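Long-range contact in hypothetical sugar ABC-transporter sugar binding protein (Arthrobacter globiformis, PDB 7BVT), which binds cyclic alpha-maltosyl-1,6-maltose, probably as the extracellular solute-binding component of an ABC transporter that takes up this sugar: residues A[83-97]-A[293-305]. Numbering follows the deposited sequence.
Sequences LPDIAIGDLVWVPQI and NLGGEQAMVFENS. With GLC (alpha-D-glucopyranose), chain B.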
loop_
_atom_site.group_PDB
_atom_site.type_symbol
_atom_site.label_atom_id
_atom_site.label_comp_id
_atom_site.label_asym_id
_atom_site.label_seq_id
_atom_site.Cartn_x
_atom_site.Cartn_y
_atom_site.Cartn_z
ATOM N N LEU A 83 2.917 22.066 -15.861
ATOM C CA LEU A 83 3.145 20.980 -14.896
ATOM C C LEU A 83 3.866 21.554 -13.694
ATOM O O LEU A 83 4.654 22.489 -13.809
ATOM C CB LEU A 83 3.946 19.855 -15.564
ATOM C CG LEU A 83 3.162 18.967 -16.515
ATOM C CD1 LEU A 83 4.069 18.096 -17.343
ATOM C CD2 LEU A 83 2.194 18.092 -15.762
ATOM N N PRO A 84 3.680 20.957 -12.513
ATOM C CA PRO A 84 4.372 21.342 -11.298
ATOM C C PRO A 84 5.805 20.802 -11.422
ATOM O O PRO A 84 6.085 20.058 -12.306
ATOM C CB PRO A 84 3.627 20.637 -10.173
ATOM C CG PRO A 84 3.152 19.412 -10.849
ATOM C CD PRO A 84 2.779 19.801 -12.265
ATOM N N ASP A 85 6.650 21.229 -10.540
ATOM C CA ASP A 85 8.042 20.718 -10.527
ATOM C C ASP A 85 8.049 19.344 -9.853
ATOM O O ASP A 85 8.724 18.463 -10.340
ATOM C CB ASP A 85 8.967 21.667 -9.800
ATOM C CG ASP A 85 8.983 22.990 -10.535
ATOM O OD1 ASP A 85 9.216 22.949 -11.788
ATOM O OD2 ASP A 85 8.727 24.010 -9.850
ATOM N N ILE A 86 7.322 19.200 -8.759
ATOM C CA ILE A 86 7.152 17.925 -8.012
ATOM C C ILE A 86 5.663 17.565 -7.987
ATOM O O ILE A 86 4.813 18.378 -7.529
ATOM C CB ILE A 86 7.770 17.979 -6.599
ATOM C CG1 ILE A 86 9.271 18.291 -6.612
ATOM C CG2 ILE A 86 7.483 16.731 -5.812
ATOM C CD1 ILE A 86 9.844 18.629 -5.246
ATOM N N ALA A 87 5.335 16.332 -8.322
ATOM C CA ALA A 87 4.018 15.744 -7.995
ATOM C C ALA A 87 4.182 14.656 -6.934
ATOM O O ALA A 87 5.103 13.842 -7.043
ATOM C CB ALA A 87 3.396 15.137 -9.228
ATOM N N ILE A 88 3.319 14.622 -5.950
ATOM C CA ILE A 88 3.309 13.533 -4.952
ATOM C C ILE A 88 1.993 12.783 -5.141
ATOM O O ILE A 88 0.922 13.345 -4.863
ATOM C CB ILE A 88 3.536 14.062 -3.528
ATOM C CG1 ILE A 88 4.844 14.857 -3.433
ATOM C CG2 ILE A 88 3.470 12.953 -2.483
ATOM C CD1 ILE A 88 5.150 15.401 -2.085
ATOM N N GLY A 89 2.082 11.534 -5.598
ATOM C CA GLY A 89 0.924 10.739 -6.009
ATOM C C GLY A 89 0.875 9.397 -5.340
ATOM O O GLY A 89 1.823 9.008 -4.676
ATOM N N ASP A 90 -0.190 8.662 -5.574
ATOM C CA ASP A 90 -0.304 7.275 -5.100
ATOM C C ASP A 90 0.714 6.410 -5.838
ATOM O O ASP A 90 1.044 6.688 -7.006
ATOM C CB ASP A 90 -1.720 6.745 -5.316
ATOM C CG ASP A 90 -1.791 5.318 -4.745
ATOM O OD1 ASP A 90 -1.537 5.167 -3.529
ATOM O OD2 ASP A 90 -1.923 4.356 -5.550
ATOM N N LEU A 91 1.169 5.338 -5.181
ATOM C CA LEU A 91 2.070 4.327 -5.806
ATOM C C LEU A 91 1.637 4.002 -7.229
ATOM O O LEU A 91 2.457 4.105 -8.172
ATOM C CB LEU A 91 2.083 3.057 -4.969
ATOM C CG LEU A 91 3.022 1.982 -5.487
ATOM C CD1 LEU A 91 4.462 2.380 -5.259
ATOM C CD2 LEU A 91 2.748 0.645 -4.819
ATOM N N VAL A 92 0.412 3.555 -7.396
ATOM C CA VAL A 92 -0.011 2.970 -8.700
ATOM C C VAL A 92 -0.168 4.090 -9.738
ATOM O O VAL A 92 -0.346 3.765 -10.913
ATOM C CB VAL A 92 -1.276 2.100 -8.534
ATOM C CG1 VAL A 92 -1.063 1.048 -7.459
ATOM C CG2 VAL A 92 -2.492 2.918 -8.225
ATOM N N TRP A 93 -0.090 5.360 -9.342
ATOM C CA TRP A 93 -0.145 6.458 -10.342
ATOM C C TRP A 93 1.185 6.634 -11.054
ATOM O O TRP A 93 1.183 7.214 -12.152
ATOM C CB TRP A 93 -0.568 7.786 -9.745
ATOM C CG TRP A 93 -1.932 7.808 -9.156
ATOM C CD1 TRP A 93 -2.898 6.838 -9.201
ATOM C CD2 TRP A 93 -2.495 8.929 -8.479
ATOM N NE1 TRP A 93 -4.017 7.286 -8.556
ATOM C CE2 TRP A 93 -3.797 8.554 -8.095
ATOM C CE3 TRP A 93 -2.010 10.180 -8.123
ATOM C CZ2 TRP A 93 -4.616 9.420 -7.387
ATOM C CZ3 TRP A 93 -2.819 11.033 -7.402
ATOM C CH2 TRP A 93 -4.105 10.650 -7.050
ATOM N N VAL A 94 2.290 6.281 -10.428
ATOM C CA VAL A 94 3.630 6.658 -10.977
ATOM C C VAL A 94 3.732 6.282 -12.440
ATOM O O VAL A 94 4.139 7.098 -13.260
ATOM C CB VAL A 94 4.785 6.076 -10.152
ATOM C CG1 VAL A 94 6.106 6.296 -10.839
ATOM C CG2 VAL A 94 4.795 6.681 -8.774
ATOM N N PRO A 95 3.448 5.044 -12.861
ATOM C CA PRO A 95 3.637 4.682 -14.261
ATOM C C PRO A 95 2.731 5.464 -15.200
ATOM O O PRO A 95 3.161 5.734 -16.303
ATOM C CB PRO A 95 3.299 3.162 -14.307
ATOM C CG PRO A 95 3.370 2.717 -12.884
ATOM C CD PRO A 95 3.007 3.898 -12.031
ATOM N N GLN A 96 1.554 5.860 -14.722
ATOM C CA GLN A 96 0.656 6.693 -15.548
ATOM C C GLN A 96 1.239 8.095 -15.677
ATOM O O GLN A 96 1.206 8.677 -16.788
ATOM C CB GLN A 96 -0.725 6.691 -14.922
ATOM C CG GLN A 96 -1.338 5.289 -14.933
ATOM C CD GLN A 96 -2.603 5.297 -14.133
ATOM O OE1 GLN A 96 -3.612 5.809 -14.607
ATOM N NE2 GLN A 96 -2.550 4.761 -12.915
ATOM N N ILE A 97 1.711 8.644 -14.577
ATOM C CA ILE A 97 2.277 10.022 -14.577
ATOM C C ILE A 97 3.519 10.073 -15.464
ATOM O O ILE A 97 3.733 11.067 -16.188
ATOM C CB ILE A 97 2.545 10.489 -13.134
ATOM C CG1 ILE A 97 1.200 10.670 -12.405
ATOM C CG2 ILE A 97 3.433 11.748 -13.123
ATOM C CD1 ILE A 97 1.294 10.854 -10.943
ATOM N N ASN A 293 1.466 -6.014 1.157
ATOM C CA ASN A 293 1.343 -5.131 -0.023
ATOM C C ASN A 293 1.590 -3.683 0.431
ATOM O O ASN A 293 1.103 -3.326 1.502
ATOM C CB ASN A 293 -0.054 -5.267 -0.616
ATOM C CG ASN A 293 -0.070 -5.139 -2.115
ATOM O OD1 ASN A 293 0.854 -4.595 -2.719
ATOM N ND2 ASN A 293 -1.132 -5.649 -2.673
ATOM N N LEU A 294 2.371 -2.922 -0.320
ATOM C CA LEU A 294 2.757 -1.527 -0.001
ATOM C C LEU A 294 1.817 -0.511 -0.630
ATOM O O LEU A 294 1.514 -0.594 -1.809
ATOM C CB LEU A 294 4.172 -1.254 -0.465
ATOM C CG LEU A 294 5.259 -1.965 0.330
ATOM C CD1 LEU A 294 6.550 -2.066 -0.453
ATOM C CD2 LEU A 294 5.470 -1.260 1.667
ATOM N N GLY A 295 1.412 0.461 0.176
ATOM C CA GLY A 295 0.753 1.684 -0.303
ATOM C C GLY A 295 1.566 2.895 0.040
ATOM O O GLY A 295 2.674 2.754 0.570
ATOM N N GLY A 296 0.999 4.038 -0.260
ATOM C CA GLY A 296 1.584 5.308 0.176
ATOM C C GLY A 296 2.012 6.190 -0.975
ATOM O O GLY A 296 1.768 5.837 -2.157
ATOM N N GLU A 297 2.612 7.331 -0.631
ATOM C CA GLU A 297 2.853 8.406 -1.613
ATOM C C GLU A 297 4.276 8.378 -2.155
ATOM O O GLU A 297 5.201 8.127 -1.381
ATOM C CB GLU A 297 2.615 9.748 -0.953
ATOM C CG GLU A 297 1.134 10.061 -0.867
ATOM C CD GLU A 297 0.330 9.276 0.158
ATOM O OE1 GLU A 297 0.687 9.302 1.331
ATOM O OE2 GLU A 297 -0.636 8.613 -0.253
ATOM N N GLN A 298 4.400 8.661 -3.440
ATOM C CA GLN A 298 5.676 8.690 -4.163
ATOM C C GLN A 298 5.871 10.114 -4.687
ATOM O O GLN A 298 4.913 10.661 -5.231
ATOM C CB GLN A 298 5.642 7.744 -5.355
ATOM C CG GLN A 298 4.957 6.404 -5.094
ATOM C CD GLN A 298 5.531 5.607 -3.963
ATOM O OE1 GLN A 298 6.725 5.287 -3.958
ATOM N NE2 GLN A 298 4.712 5.227 -2.998
ATOM N N ALA A 299 7.107 10.613 -4.665
ATOM C CA ALA A 299 7.395 11.944 -5.242
ATOM C C ALA A 299 8.029 11.722 -6.603
ATOM O O ALA A 299 8.868 10.824 -6.721
ATOM C CB ALA A 299 8.274 12.746 -4.308
ATOM N N MET A 300 7.707 12.571 -7.537
ATOM C CA MET A 300 8.160 12.568 -8.953
ATOM C C MET A 300 8.560 14.007 -9.322
ATOM O O MET A 300 7.835 14.928 -8.916
ATOM C CB MET A 300 7.023 12.108 -9.853
ATOM C CG MET A 300 6.672 10.645 -9.621
ATOM S SD MET A 300 4.993 10.324 -10.120
ATOM C CE MET A 300 4.132 10.739 -8.593
ATOM N N VAL A 301 9.664 14.170 -10.028
ATOM C CA VAL A 301 10.145 15.507 -10.510
ATOM C C VAL A 301 9.928 15.567 -12.007
ATOM O O VAL A 301 10.458 14.709 -12.726
ATOM C CB VAL A 301 11.605 15.748 -10.138
ATOM C CG1 VAL A 301 12.160 17.007 -10.802
ATOM C CG2 VAL A 301 11.835 15.727 -8.651
ATOM N N PHE A 302 9.126 16.501 -12.496
ATOM C CA PHE A 302 8.934 16.682 -13.943
ATOM C C PHE A 302 10.186 17.393 -14.504
ATOM O O PHE A 302 10.645 18.387 -13.911
ATOM C CB PHE A 302 7.673 17.492 -14.267
ATOM C CG PHE A 302 6.408 16.706 -14.103
ATOM C CD1 PHE A 302 6.049 15.760 -15.048
ATOM C CD2 PHE A 302 5.630 16.847 -12.968
ATOM C CE1 PHE A 302 4.887 15.027 -14.891
ATOM C CE2 PHE A 302 4.475 16.091 -12.808
ATOM C CZ PHE A 302 4.130 15.179 -13.764
ATOM N N GLU A 303 10.757 16.877 -15.585
ATOM C CA GLU A 303 12.045 17.398 -16.110
ATOM C C GLU A 303 11.854 18.785 -16.710
ATOM O O GLU A 303 10.967 18.954 -17.535
ATOM C CB GLU A 303 12.599 16.486 -17.182
ATOM C CG GLU A 303 14.073 16.753 -17.383
ATOM C CD GLU A 303 14.706 15.532 -17.989
ATOM O OE1 GLU A 303 14.333 15.216 -19.137
ATOM O OE2 GLU A 303 15.449 14.852 -17.261
ATOM N N ASN A 304 12.711 19.700 -16.272
ATOM C CA ASN A 304 12.852 21.105 -16.709
ATOM C C ASN A 304 14.332 21.267 -17.092
ATOM O O ASN A 304 14.787 20.457 -17.924
ATOM C CB ASN A 304 12.292 22.024 -15.618
ATOM C CG ASN A 304 10.778 21.946 -15.502
ATOM O OD1 ASN A 304 10.217 21.555 -14.460
ATOM N ND2 ASN A 304 10.108 22.399 -16.547
ATOM N N SER A 305 15.081 22.204 -16.504
ATOM C CA SER A 305 16.561 22.298 -16.673
ATOM C C SER A 305 17.259 21.421 -15.624
ATOM O O SER A 305 16.596 21.071 -14.641
ATOM C CB SER A 305 17.013 23.716 -16.569
ATOM O OG SER A 305 16.943 24.149 -15.219
HETATM C C1 GLC B . -4.142 2.787 0.277
HETATM C C2 GLC B . -2.790 2.792 -0.367
HETATM C C3 GLC B . -2.920 2.708 -1.867
HETATM C C4 GLC B . -3.773 1.474 -2.203
HETATM C C5 GLC B . -5.151 1.623 -1.572
HETATM C C6 GLC B . -6.017 0.384 -1.863
HETATM O O2 GLC B . -2.077 3.908 0.135
HETATM O O3 GLC B . -1.607 2.656 -2.450
HETATM O O4 GLC B . -3.968 1.335 -3.597
HETATM O O5 GLC B . -4.985 1.691 -0.178
HETATM O O6 GLC B . -7.382 0.759 -1.701
HETATM O O HOH W 1 -1.835 6.138 -1.024
#
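Gly296 O receives two donors beside the bound sugar, Leu91 N weakly from across the contact and Gln298 NE2 at 3.1 Å, while Gly296 N gives a weak bond to glucose O2. This is the sugar end of an antiparallel pairing of strands 86-90 and 297-301, in the mixed sheet of a periplasmic-binding-protein fold whose cleft holds the glycan. One water donates to Asp90 OD1 and Glu297 OE2, two carboxylate oxygens 4.8 Å apart, and also bonds to glucose O2. Asp90 OD1 also accepts from glucose O3 at 2.7 Å, while OD2, met from above the carboxylate plane by Val92 N, closes an Asx turn that steadies the group. Tyr35 and Trp36, with Ser138, hold the Glu297 carboxylate. The bend of the Gln298 chain (chi2 -57°) lets its amide turn back to Gly296 O, and Leu91 CD1 packs against Gln298 CD at 3.6 Å. Farther along, Ala87 and Met300 exchange two backbone bonds, as do Gly89 and Gln298. Ile86, Ile88, Ala299 and Val301 share one face, where helix 306-319 packs. On the other, Met300 SD lies 3.7 Å from Ile97 CG2, and the bend of Met300 at chi3 (-87°) brings CE beside Ile97 CD1. The same Ile97 CG2 reaches Phe302 CZ at 3.6 Å, and Leu83 CD2 sits over one face of that ring, 4.2 Å from its centroid and offset toward the rim.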